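Pex (Synechococcus elongatus PCC 7942, PDB 2E1N) modifies the cyanobacterial circadian clock, apparently by lengthening its period, and is probably a dimeric DNA-binding transcriptional regulator of the PadR-like family. Local coordinates at residues Cys37-Val42 / Lys76-Glu81. Residues are numbered along the deposited sequence; the frame is centred on the assembly and turned at random.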
# COMPACT_ATOMS: atom_id res chain seq x y z
N CYS B 37 -14.86 -5.71 3.26
CA CYS B 37 -15.50 -4.39 3.47
C CYS B 37 -15.92 -3.73 2.16
O CYS B 37 -17.01 -3.13 2.08
CB CYS B 37 -14.57 -3.51 4.26
SG CYS B 37 -14.22 -4.28 5.87
N TYR B 38 -15.08 -3.82 1.13
CA TYR B 38 -15.43 -3.32 -0.22
C TYR B 38 -16.69 -4.02 -0.77
O TYR B 38 -17.64 -3.40 -1.23
CB TYR B 38 -14.25 -3.49 -1.19
CG TYR B 38 -14.70 -3.41 -2.65
CD1 TYR B 38 -15.20 -2.22 -3.19
CD2 TYR B 38 -14.64 -4.52 -3.47
CE1 TYR B 38 -15.66 -2.17 -4.52
CE2 TYR B 38 -15.08 -4.46 -4.79
CZ TYR B 38 -15.62 -3.28 -5.28
OH TYR B 38 -16.09 -3.17 -6.56
N VAL B 39 -16.70 -5.34 -0.73
CA VAL B 39 -17.85 -6.07 -1.25
C VAL B 39 -19.10 -5.64 -0.52
O VAL B 39 -20.12 -5.35 -1.15
CB VAL B 39 -17.61 -7.58 -1.14
CG1 VAL B 39 -18.88 -8.37 -1.44
CG2 VAL B 39 -16.44 -7.99 -2.09
N LEU B 40 -19.04 -5.54 0.79
CA LEU B 40 -20.21 -5.10 1.54
C LEU B 40 -20.66 -3.68 1.23
O LEU B 40 -21.87 -3.42 1.14
CB LEU B 40 -20.00 -5.34 3.03
CG LEU B 40 -20.02 -6.83 3.47
CD1 LEU B 40 -19.78 -6.91 4.98
CD2 LEU B 40 -21.33 -7.61 3.06
N ALA B 41 -19.70 -2.78 1.01
CA ALA B 41 -19.99 -1.40 0.57
C ALA B 41 -20.81 -1.41 -0.74
O ALA B 41 -21.76 -0.62 -0.87
CB ALA B 41 -18.70 -0.59 0.42
N VAL B 42 -20.47 -2.28 -1.68
CA VAL B 42 -21.21 -2.43 -2.93
C VAL B 42 -22.61 -2.98 -2.71
O VAL B 42 -23.60 -2.41 -3.17
CB VAL B 42 -20.44 -3.30 -3.96
CG1 VAL B 42 -21.28 -3.51 -5.24
CG2 VAL B 42 -19.09 -2.65 -4.29
N LYS B 76 -16.87 -16.37 0.43
CA LYS B 76 -17.08 -17.54 1.25
C LYS B 76 -17.22 -17.16 2.72
O LYS B 76 -18.08 -17.70 3.42
CB LYS B 76 -15.95 -18.52 1.07
CG LYS B 76 -16.21 -19.84 1.75
CD LYS B 76 -14.97 -20.72 1.76
CE LYS B 76 -15.35 -22.20 1.80
NZ LYS B 76 -14.17 -23.12 1.75
N PHE B 77 -16.38 -16.26 3.22
CA PHE B 77 -16.45 -15.78 4.60
C PHE B 77 -17.82 -15.19 4.88
O PHE B 77 -18.47 -15.51 5.88
CB PHE B 77 -15.37 -14.74 4.87
CG PHE B 77 -15.50 -14.04 6.19
CD1 PHE B 77 -15.21 -14.71 7.37
CD2 PHE B 77 -15.98 -12.73 6.27
CE1 PHE B 77 -15.35 -14.06 8.60
CE2 PHE B 77 -16.13 -12.10 7.47
CZ PHE B 77 -15.80 -12.77 8.67
N LEU B 78 -18.24 -14.32 3.99
CA LEU B 78 -19.49 -13.56 4.18
C LEU B 78 -20.68 -14.48 4.08
O LEU B 78 -21.69 -14.23 4.74
CB LEU B 78 -19.59 -12.46 3.12
CG LEU B 78 -18.62 -11.28 3.34
CD1 LEU B 78 -18.77 -10.31 2.15
CD2 LEU B 78 -18.93 -10.63 4.68
N GLU B 79 -20.59 -15.54 3.28
CA GLU B 79 -21.69 -16.51 3.23
C GLU B 79 -21.74 -17.37 4.50
O GLU B 79 -22.81 -17.61 5.12
CB GLU B 79 -21.54 -17.45 2.04
CG GLU B 79 -21.77 -16.85 0.72
CD GLU B 79 -21.60 -17.89 -0.38
OE1 GLU B 79 -22.60 -18.14 -1.09
OE2 GLU B 79 -20.50 -18.49 -0.49
N ASP B 80 -20.56 -17.84 4.90
CA ASP B 80 -20.40 -18.63 6.13
C ASP B 80 -20.86 -17.90 7.41
O ASP B 80 -21.40 -18.50 8.33
CB ASP B 80 -18.96 -19.10 6.25
CG ASP B 80 -18.58 -20.20 5.22
OD1 ASP B 80 -19.44 -20.72 4.49
OD2 ASP B 80 -17.36 -20.51 5.11
N GLU B 81 -20.65 -16.60 7.45
CA GLU B 81 -21.10 -15.76 8.54
C GLU B 81 -22.53 -15.27 8.37
O GLU B 81 -23.01 -14.53 9.20
CB GLU B 81 -20.14 -14.57 8.65
CG GLU B 81 -18.71 -14.95 9.04
CD GLU B 81 -18.58 -15.51 10.43
OE1 GLU B 81 -17.57 -16.17 10.70
OE2 GLU B 81 -19.49 -15.34 11.28
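Leu40 on helix 32-43 and Leu78 near the C-terminal end of helix 68-80 mark the nearest backbone approach of 37-42 and 76-81, their CA atoms 8.9 Å apart, a spacing bridged by side chains, since the close approaches all join side-chain carbons. No hydrogen bond crosses between the segments, and the buried surface is small, 122 Å² for both sides together; the contact is purely apolar and rests on three buried residues.

Leu78 supplies more than half of that area, its CB directed at the facing helix and its two methyls divided over the branch of Leu40. CD1 of Leu78 lies 3.8 Å from CD2 of Leu40, and CD2 of Leu78 is equally close, 3.8 Å, to CD1 of Leu40. The branch carbon takes part as well, with Leu40 CG 3.9 Å from Leu78 CD1. Methyl thus faces methyl twice, and the side chains lie alongside each other, each pointing toward the other's helix. Both leucines share one shape, CG opposite the carbonyl carbon (chi1 -71° in Leu40, -72° in Leu78) and CD1 in turn anti to CA with CD2 branching off, which carries each fork across to the other helix. Val39, one residue earlier, adds a looser flank: its CG1, placed opposite the backbone N by chi1 170°, comes to 4.1 Å from Leu78 CD1.

Ile83 and Ile84 each touch both leucines, and Leu114 of helix 110-123 also packs on Leu40, continuing the apolar layer toward the wing strands and the C-terminal helix. A backbone hydrogen bond links Leu78 to Ile84, where the chain leaves helix 68-80 for strand 84-89. Such packing of helix 32-43, the first helix of the winged-helix domain, against helix 68-80, its third and probably its recognition helix, belongs to the hydrophobic core of the winged helix-turn-helix fold of PadR-like regulators.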